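Local coordinates for ApaG protein (Pseudomonas aeruginosa, PDB 3NRF) that is of unknown function and belongs to the all-beta DUF4354 family, at residues D5-F10 and V33-A38; S59-T64 and I85-D90. All blocks are in the same frame, centred on the assembly; numbering follows the deposited sequence. Where two conformers were deposited one is given.

Contact 1 of 2, residues D5-F10 and V33-A38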
ATOM      1  N   ASP B   5     -13.427 -19.911 -25.421  1.00 47.87           N
ATOM      2  CA  ASP B   5     -12.702 -21.173 -25.654  1.00 63.10           C
ATOM      3  C   ASP B   5     -11.215 -21.049 -25.240  1.00 53.66           C
ATOM      4  O   ASP B   5     -10.307 -21.461 -25.982  1.00 56.28           O
ATOM      5  CB  ASP B   5     -12.818 -21.584 -27.134  1.00 65.44           C
ATOM      6  CG  ASP B   5     -12.297 -22.998 -27.404  1.00 70.25           C
ATOM      7  OD1 ASP B   5     -12.409 -23.876 -26.518  1.00 70.18           O
ATOM      8  OD2 ASP B   5     -11.787 -23.233 -28.522  1.00 72.67           O
ATOM      9  N   ALA B   6     -10.987 -20.516 -24.036  1.00 47.50           N
ATOM     10  CA  ALA B   6      -9.643 -20.266 -23.537  1.00 41.87           C
ATOM     11  C   ALA B   6      -9.593 -20.193 -22.002  1.00 37.56           C
ATOM     12  O   ALA B   6     -10.611 -20.225 -21.284  1.00 34.22           O
ATOM     13  CB  ALA B   6      -9.119 -18.983 -24.128  1.00 34.23           C
ATOM     14  N   VAL B   7      -8.378 -20.103 -21.499  1.00 27.52           N
ATOM     15  CA  VAL B   7      -8.157 -20.011 -20.066  1.00 24.30           C
ATOM     16  C   VAL B   7      -8.265 -18.554 -19.613  1.00 26.63           C
ATOM     17  O   VAL B   7      -7.672 -17.623 -20.186  1.00 28.02           O
ATOM     18  CB  VAL B   7      -6.808 -20.664 -19.667  1.00 23.56           C
ATOM     19  CG1 VAL B   7      -6.503 -20.496 -18.159  1.00 21.07           C
ATOM     20  CG2 VAL B   7      -6.813 -22.160 -20.060  1.00 29.88           C
HETATM   21  N   MSE B   8      -9.047 -18.368 -18.564  1.00 22.89           N
HETATM   22  CA  MSE B   8      -9.229 -17.065 -17.949  1.00 21.42           C
HETATM   23  C   MSE B   8      -8.220 -16.968 -16.814  1.00 21.51           C
HETATM   24  O   MSE B   8      -8.025 -17.912 -16.021  1.00 21.46           O
HETATM   25  CB  MSE B   8     -10.616 -16.923 -17.411  1.00 23.12           C
HETATM   26  CG  MSE B   8     -11.637 -17.251 -18.410  1.00 25.30           C
HETATM   27 SE   MSE B   8     -13.429 -16.898 -17.761  0.75 29.67          SE
HETATM   28  CE  MSE B   8     -13.216 -15.076 -17.220  1.00 26.74           C
ATOM     29  N   VAL B   9      -7.546 -15.833 -16.746  1.00 15.88           N
ATOM     30  CA  VAL B   9      -6.550 -15.578 -15.756  1.00 14.70           C
ATOM     31  C   VAL B   9      -6.959 -14.434 -14.855  1.00 17.64           C
ATOM     32  O   VAL B   9      -7.038 -13.277 -15.284  1.00 16.68           O
ATOM     33  CB  VAL B   9      -5.176 -15.167 -16.410  1.00 15.75           C
ATOM     34  CG1 VAL B   9      -4.109 -14.974 -15.363  1.00 13.02           C
ATOM     35  CG2 VAL B   9      -4.767 -16.259 -17.426  1.00 18.13           C
ATOM     36  N   PHE B  10      -7.178 -14.756 -13.589  1.00 17.42           N
ATOM     37  CA  PHE B  10      -7.576 -13.769 -12.589  1.00 16.40           C
ATOM     38  C   PHE B  10      -6.415 -13.542 -11.694  1.00 20.13           C
ATOM     39  O   PHE B  10      -5.810 -14.497 -11.214  1.00 21.92           O
ATOM     40  CB  PHE B  10      -8.755 -14.291 -11.741  1.00 18.27           C
ATOM     41  CG  PHE B  10     -10.012 -14.556 -12.514  1.00 17.03           C
ATOM     42  CD1 PHE B  10     -10.205 -15.734 -13.200  1.00 19.24           C
ATOM     43  CD2 PHE B  10     -11.038 -13.600 -12.519  1.00 18.43           C
ATOM     44  CE1 PHE B  10     -11.394 -15.954 -13.886  1.00 22.57           C
ATOM     45  CE2 PHE B  10     -12.198 -13.813 -13.190  1.00 20.47           C
ATOM     46  CZ  PHE B  10     -12.380 -14.987 -13.885  1.00 24.48           C
ATOM     47  N   VAL B  33      -3.067 -15.789  -8.267  1.00 15.56           N
ATOM     48  CA  VAL B  33      -3.569 -16.039  -9.590  1.00 17.05           C
ATOM     49  C   VAL B  33      -4.495 -17.261  -9.586  1.00 19.43           C
ATOM     50  O   VAL B  33      -4.163 -18.286  -8.977  1.00 20.45           O
ATOM     51  CB  VAL B  33      -2.387 -16.320 -10.578  1.00 17.29           C
ATOM     52  CG1 VAL B  33      -2.895 -16.588 -11.977  1.00 19.23           C
ATOM     53  CG2 VAL B  33      -1.387 -15.157 -10.571  1.00 16.40           C
ATOM     54  N   ARG B  34      -5.592 -17.178 -10.327  1.00 19.19           N
ATOM     55  CA  ARG B  34      -6.497 -18.318 -10.528  1.00 16.95           C
ATOM     56  C   ARG B  34      -6.646 -18.527 -12.025  1.00 18.30           C
ATOM     57  O   ARG B  34      -6.953 -17.585 -12.752  1.00 21.44           O
ATOM     58  CB  ARG B  34      -7.882 -18.087  -9.922  1.00 22.51           C
ATOM     59  CG  ARG B  34      -8.797 -19.315 -10.123  1.00 20.20           C
ATOM     60  CD  ARG B  34     -10.147 -19.172  -9.452  1.00 27.44           C
ATOM     61  NE  ARG B  34     -10.013 -18.911  -8.021  1.00 27.55           N
ATOM     62  CZ  ARG B  34     -11.059 -18.732  -7.202  1.00 29.99           C
ATOM     63  NH1 ARG B  34     -12.285 -18.741  -7.697  1.00 34.80           N
ATOM     64  NH2 ARG B  34     -10.871 -18.498  -5.909  1.00 28.73           N
ATOM     65  N   LEU B  35      -6.425 -19.745 -12.496  1.00 20.63           N
ATOM     66  CA  LEU B  35      -6.621 -20.066 -13.893  1.00 18.02           C
ATOM     67  C   LEU B  35      -7.915 -20.849 -13.961  1.00 23.16           C
ATOM     68  O   LEU B  35      -8.066 -21.805 -13.196  1.00 22.01           O
ATOM     69  CB  LEU B  35      -5.487 -20.932 -14.425  1.00 18.33           C
ATOM     70  CG  LEU B  35      -4.098 -20.349 -14.204  1.00 21.33           C
ATOM     71  CD1 LEU B  35      -3.095 -21.365 -14.718  1.00 20.23           C
ATOM     72  CD2 LEU B  35      -3.943 -18.971 -14.909  1.00 18.54           C
ATOM     73  N   VAL B  36      -8.824 -20.427 -14.854  1.00 19.76           N
ATOM     74  CA  VAL B  36     -10.131 -21.044 -15.031  1.00 19.21           C
ATOM     75  C   VAL B  36     -10.336 -21.456 -16.494  1.00 25.64           C
ATOM     76  O   VAL B  36     -10.356 -20.600 -17.381  1.00 23.77           O
ATOM     77  CB  VAL B  36     -11.298 -20.078 -14.629  1.00 20.94           C
ATOM     78  CG1 VAL B  36     -12.671 -20.768 -14.812  1.00 25.65           C
ATOM     79  CG2 VAL B  36     -11.130 -19.583 -13.185  1.00 21.96           C
ATOM     80  N   ASN B  37     -10.483 -22.765 -16.751  1.00 27.28           N
ATOM     81  CA  ASN B  37     -10.717 -23.259 -18.114  1.00 28.10           C
ATOM     82  C   ASN B  37     -12.185 -23.139 -18.403  1.00 31.62           C
ATOM     83  O   ASN B  37     -12.978 -23.983 -17.964  1.00 27.76           O
ATOM     84  CB  ASN B  37     -10.215 -24.707 -18.329  1.00 31.44           C
ATOM     85  CG  ASN B  37     -10.494 -25.251 -19.758  1.00 33.21           C
ATOM     86  OD1 ASN B  37     -11.105 -24.588 -20.584  1.00 37.13           O
ATOM     87  ND2 ASN B  37     -10.048 -26.472 -20.028  1.00 32.83           N
ATOM     88  N   ALA B  38     -12.553 -22.086 -19.139  1.00 32.87           N
ATOM     89  CA  ALA B  38     -13.953 -21.815 -19.489  1.00 44.03           C
ATOM     90  C   ALA B  38     -14.485 -22.691 -20.630  1.00 43.34           C
ATOM     91  O   ALA B  38     -15.699 -22.842 -20.788  1.00 47.68           O
ATOM     92  CB  ALA B  38     -14.109 -20.334 -19.856  1.00 38.42           C
TER
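Met8 and Val36 exchange two backbone hydrogen bonds, Met8 N to Val36 O (2.8 Å) and Val36 N to Met8 O, and Phe10 and Arg34 repeat the pattern two residues further on, with Arg34 N to Phe10 O also at 2.8 Å. Past the end of the strand, Ala38 N reaches Ala6 O in a weak bond of 3.4 Å. Between the bonded pairs, CA-H groups turn to carbonyl oxygens, as at Leu35 CA and Met8 O (3.3 Å).

Apolar contacts fall on two faces. On one, CG2 of Val9 lies 3.8 Å from Leu35 CD2, the two side chains side by side and pointing the same way, while Val9 CG1, anti to the backbone N (chi1 -177°), meets Val33 CG1. Val7 CG1 rests against CB of Leu35. Leu101 of strand 98-102 touches both Val7 and Val9 and helps cover this face. On the other, Phe10 CE1 approaches Val36 CG2 at 3.7 Å, and Arg34 O lies at the edge of the ring, in its plane. The selenium of Met8, a selenomethionine, touches Ala38 CB at 4.1 Å.

Polar ends are held by outside partners: Arg34 NE forms a salt bridge with Glu81, and Asn37 ND2 bonds to the carbonyls of Leu74 and Ser41. Since residues 8-10 also pair antiparallel with a strand of the second subunit, these open ends of the long 7-21/24-37 beta hairpin belong to a sheet continuing across the subunit interface.

Contact 2 of 2, residues S59-T64 and I85-D90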
ATOM      1  N   SER B  59       7.231  -6.653 -20.160  1.00 14.11           N
ATOM      2  CA  SER B  59       6.994  -7.926 -19.524  0.50 13.93           C
ATOM      3  C   SER B  59       7.960  -8.086 -18.360  1.00 16.04           C
ATOM      4  O   SER B  59       9.072  -7.570 -18.417  1.00 17.92           O
ATOM      5  CB  SER B  59       7.282  -9.077 -20.494  0.50 16.24           C
ATOM      6  OG  SER B  59       6.643  -8.859 -21.739  0.50 19.14           O
ATOM      7  N   PHE B  60       7.537  -8.811 -17.355  1.00 13.97           N
ATOM      8  CA  PHE B  60       8.345  -9.107 -16.185  1.00 14.34           C
ATOM      9  C   PHE B  60       8.459 -10.604 -15.996  1.00 14.67           C
ATOM     10  O   PHE B  60       7.449 -11.345 -16.065  1.00 19.55           O
ATOM     11  CB  PHE B  60       7.767  -8.403 -14.949  1.00 16.63           C
ATOM     12  CG  PHE B  60       7.606  -6.941 -15.157  1.00 15.13           C
ATOM     13  CD1 PHE B  60       8.713  -6.079 -15.108  1.00 14.85           C
ATOM     14  CD2 PHE B  60       6.373  -6.396 -15.461  1.00 17.01           C
ATOM     15  CE1 PHE B  60       8.596  -4.753 -15.408  1.00 17.76           C
ATOM     16  CE2 PHE B  60       6.268  -5.022 -15.747  1.00 15.63           C
ATOM     17  CZ  PHE B  60       7.390  -4.219 -15.680  1.00 17.05           C
ATOM     18  N   ARG B  61       9.697 -11.003 -15.694  1.00 19.07           N
ATOM     19  CA  ARG B  61       9.984 -12.413 -15.509  1.00 23.25           C
ATOM     20  C   ARG B  61       9.398 -12.968 -14.208  1.00 19.03           C
ATOM     21  O   ARG B  61       9.292 -12.263 -13.175  1.00 18.27           O
ATOM     22  CB  ARG B  61      11.481 -12.732 -15.589  1.00 27.80           C
ATOM     23  CG  ARG B  61      12.274 -12.260 -14.429  1.00 25.00           C
ATOM     24  CD  ARG B  61      13.776 -12.718 -14.447  1.00 26.01           C
ATOM     25  NE  ARG B  61      14.349 -12.186 -13.219  1.00 19.97           N
ATOM     26  CZ  ARG B  61      14.368 -12.817 -12.049  1.00 21.22           C
ATOM     27  NH1 ARG B  61      13.949 -14.075 -11.938  1.00 22.14           N
ATOM     28  NH2 ARG B  61      14.842 -12.191 -10.980  1.00 26.60           N
ATOM     29  N   LEU B  62       9.014 -14.221 -14.307  1.00 18.93           N
ATOM     30  CA  LEU B  62       8.440 -14.989 -13.230  1.00 17.65           C
ATOM     31  C   LEU B  62       9.605 -15.538 -12.435  1.00 21.57           C
ATOM     32  O   LEU B  62      10.378 -16.347 -12.950  1.00 21.07           O
ATOM     33  CB  LEU B  62       7.553 -16.117 -13.778  1.00 22.73           C
ATOM     34  CG  LEU B  62       6.884 -17.059 -12.810  1.00 25.38           C
ATOM     35  CD1 LEU B  62       5.942 -16.252 -11.888  1.00 20.89           C
ATOM     36  CD2 LEU B  62       6.117 -18.203 -13.468  1.00 26.81           C
ATOM     37  N   ASP B  63       9.746 -15.070 -11.191  1.00 17.94           N
ATOM     38  CA  ASP B  63      10.821 -15.512 -10.314  1.00 15.92           C
ATOM     39  C   ASP B  63      10.520 -16.833  -9.611  1.00 17.92           C
ATOM     40  O   ASP B  63      11.383 -17.747  -9.607  1.00 18.70           O
ATOM     41  CB  ASP B  63      11.169 -14.412  -9.309  1.00 16.25           C
ATOM     42  CG  ASP B  63      12.457 -14.730  -8.545  1.00 18.76           C
ATOM     43  OD1 ASP B  63      13.538 -14.783  -9.170  1.00 21.83           O
ATOM     44  OD2 ASP B  63      12.397 -14.897  -7.321  1.00 23.86           O
ATOM     45  N   THR B  64       9.331 -16.968  -8.995  1.00 16.30           N
ATOM     46  CA  THR B  64       8.903 -18.221  -8.372  1.00 16.52           C
ATOM     47  C   THR B  64       7.388 -18.354  -8.572  1.00 16.32           C
ATOM     48  O   THR B  64       6.681 -17.334  -8.794  1.00 15.28           O
ATOM     49  CB  THR B  64       9.233 -18.324  -6.867  1.00 23.12           C
ATOM     50  OG1 THR B  64       8.632 -17.241  -6.184  1.00 22.15           O
ATOM     51  CG2 THR B  64      10.769 -18.293  -6.617  1.00 21.59           C
ATOM     52  N   ILE B  85       5.286 -14.850  -8.302  1.00 14.77           N
ATOM     53  CA  ILE B  85       6.061 -13.656  -7.981  1.00 12.36           C
ATOM     54  C   ILE B  85       6.921 -13.251  -9.174  1.00 13.64           C
ATOM     55  O   ILE B  85       7.697 -14.085  -9.673  1.00 14.38           O
ATOM     56  CB  ILE B  85       6.984 -13.855  -6.731  1.00 15.50           C
ATOM     57  CG1 ILE B  85       6.173 -14.226  -5.508  1.00 20.37           C
ATOM     58  CG2 ILE B  85       7.737 -12.606  -6.439  1.00 15.29           C
ATOM     59  CD1 ILE B  85       7.054 -14.456  -4.249  1.00 21.68           C
ATOM     60  N   PHE B  86       6.776 -12.013  -9.612  1.00 13.38           N
ATOM     61  CA  PHE B  86       7.483 -11.448 -10.737  1.00 11.88           C
ATOM     62  C   PHE B  86       8.521 -10.462 -10.287  1.00 14.62           C
ATOM     63  O   PHE B  86       8.429  -9.895  -9.187  1.00 14.94           O
ATOM     64  CB  PHE B  86       6.516 -10.815 -11.760  1.00 12.37           C
ATOM     65  CG  PHE B  86       5.453 -11.770 -12.268  1.00 15.26           C
ATOM     66  CD1 PHE B  86       4.273 -11.940 -11.557  1.00 15.57           C
ATOM     67  CD2 PHE B  86       5.647 -12.544 -13.429  1.00 16.94           C
ATOM     68  CE1 PHE B  86       3.297 -12.812 -11.979  1.00 16.51           C
ATOM     69  CE2 PHE B  86       4.654 -13.430 -13.847  1.00 17.05           C
ATOM     70  CZ  PHE B  86       3.477 -13.547 -13.122  1.00 16.53           C
ATOM     71  N   ALA B  87       9.473 -10.176 -11.163  1.00 15.81           N
ATOM     72  CA  ALA B  87      10.628  -9.333 -10.804  1.00 14.42           C
ATOM     73  C   ALA B  87      11.082  -8.367 -11.883  1.00 15.12           C
ATOM     74  O   ALA B  87      10.841  -8.550 -13.080  1.00 15.67           O
ATOM     75  CB  ALA B  87      11.836 -10.259 -10.458  1.00 14.79           C
ATOM     76  N   SER B  88      11.715  -7.311 -11.423  1.00 14.50           N
ATOM     77  CA  SER B  88      12.417  -6.329 -12.253  1.00 13.60           C
ATOM     78  C   SER B  88      13.627  -5.842 -11.484  1.00 15.27           C
ATOM     79  O   SER B  88      13.629  -5.901 -10.255  1.00 14.04           O
ATOM     80  CB  SER B  88      11.552  -5.144 -12.643  1.00 14.01           C
ATOM     81  OG  SER B  88      11.037  -4.437 -11.526  1.00 16.54           O
ATOM     82  N   GLU B  89      14.652  -5.347 -12.179  1.00 16.64           N
ATOM     83  CA  GLU B  89      15.841  -4.868 -11.458  1.00 17.57           C
ATOM     84  C   GLU B  89      15.554  -3.590 -10.725  1.00 16.12           C
ATOM     85  O   GLU B  89      16.098  -3.379  -9.621  1.00 19.37           O
ATOM     86  CB  GLU B  89      16.983  -4.568 -12.424  1.00 18.11           C
ATOM     87  CG  GLU B  89      17.384  -5.808 -13.171  1.00 21.33           C
ATOM     88  CD  GLU B  89      16.711  -5.940 -14.541  1.00 25.86           C
ATOM     89  OE1 GLU B  89      15.533  -5.549 -14.733  1.00 23.49           O
ATOM     90  OE2 GLU B  89      17.417  -6.400 -15.492  1.00 30.28           O
ATOM     91  N   ASP B  90      14.746  -2.740 -11.345  1.00 17.64           N
ATOM     92  CA  ASP B  90      14.298  -1.478 -10.807  1.00 19.39           C
ATOM     93  C   ASP B  90      12.882  -1.627 -10.246  1.00 15.32           C
ATOM     94  O   ASP B  90      12.464  -2.742  -9.921  1.00 16.44           O
ATOM     95  CB  ASP B  90      14.439  -0.333 -11.833  1.00 20.08           C
ATOM     96  CG  ASP B  90      13.686  -0.593 -13.142  1.00 20.94           C
ATOM     97  OD1 ASP B  90      12.943  -1.609 -13.198  1.00 18.66           O
ATOM     98  OD2 ASP B  90      13.892   0.183 -14.103  1.00 21.67           O
TER
HETATM   99  O   HOH W   1      11.929  -8.819 -15.483  1.00 23.84           O
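Arg61 reaches over Ala87 with an extended chain. From CB, chi1 of 72° sets CG between the backbone N and the carbonyl carbon, and CG passes 4.2 Å from Ala87 O. Further out, CZ and NH2 meet the methyl group: Ala87 CB sits over one face of the guanidinium, toward its rim, 3.6 Å from NH2. At the tip, NH1 donates to Asp63 OD1 at 2.9 Å, a salt bridge in which the oxygen uses its anti lone pair and lies close to the guanidinium plane. NH2 adds a weak bond to the same oxygen, and a cation-pi contact with Phe26 gives the group a further partner on strand 24-37.

The backbone beneath departs from regular antiparallel pairing. Asp63 and Thr64 both face Ile85 in a classic beta bulge: Ile85 O accepts a bond from Asp63 N (2.7 Å) and a weak one from Thr64 N, while Ile85 N donates to Thr64 O. Ala87 N bonds to Arg61 O at 2.9 Å, and a water accepting from Arg61 N and donating to Ala87 O joins the strands beside it.

On the other face of the sheet, Leu62 CD1 makes a CH-pi contact over the Phe86 ring, 4.0 Å from its centroid, offset toward the rim. Phe60 CB lies 4.2 Å from Phe86 CB, and the Phe60 ring presents its edge to Ala87 O, with Val93 touching both phenylalanine side chains.

In the fold
The two contacts belong to one six-stranded antiparallel sheet but lie on opposite sides of the chain's centre, their own centres 21 Å apart and their nearest atoms about 5 Å apart without touching. They come in series along the chain: contact 1 closes the 7-21/24-37 hairpin before contact 2 pairs strand 59-65 with strand 79-88. Strands 24-37 and 79-88 are neighbours, so the second strand of each contact links the two pairings into a continuous run of four strands. Contact 1 includes one of the two strands outermost within the chain, 7-21, and this one is extended by the second subunit, whereas contact 2 lies further into the strand order.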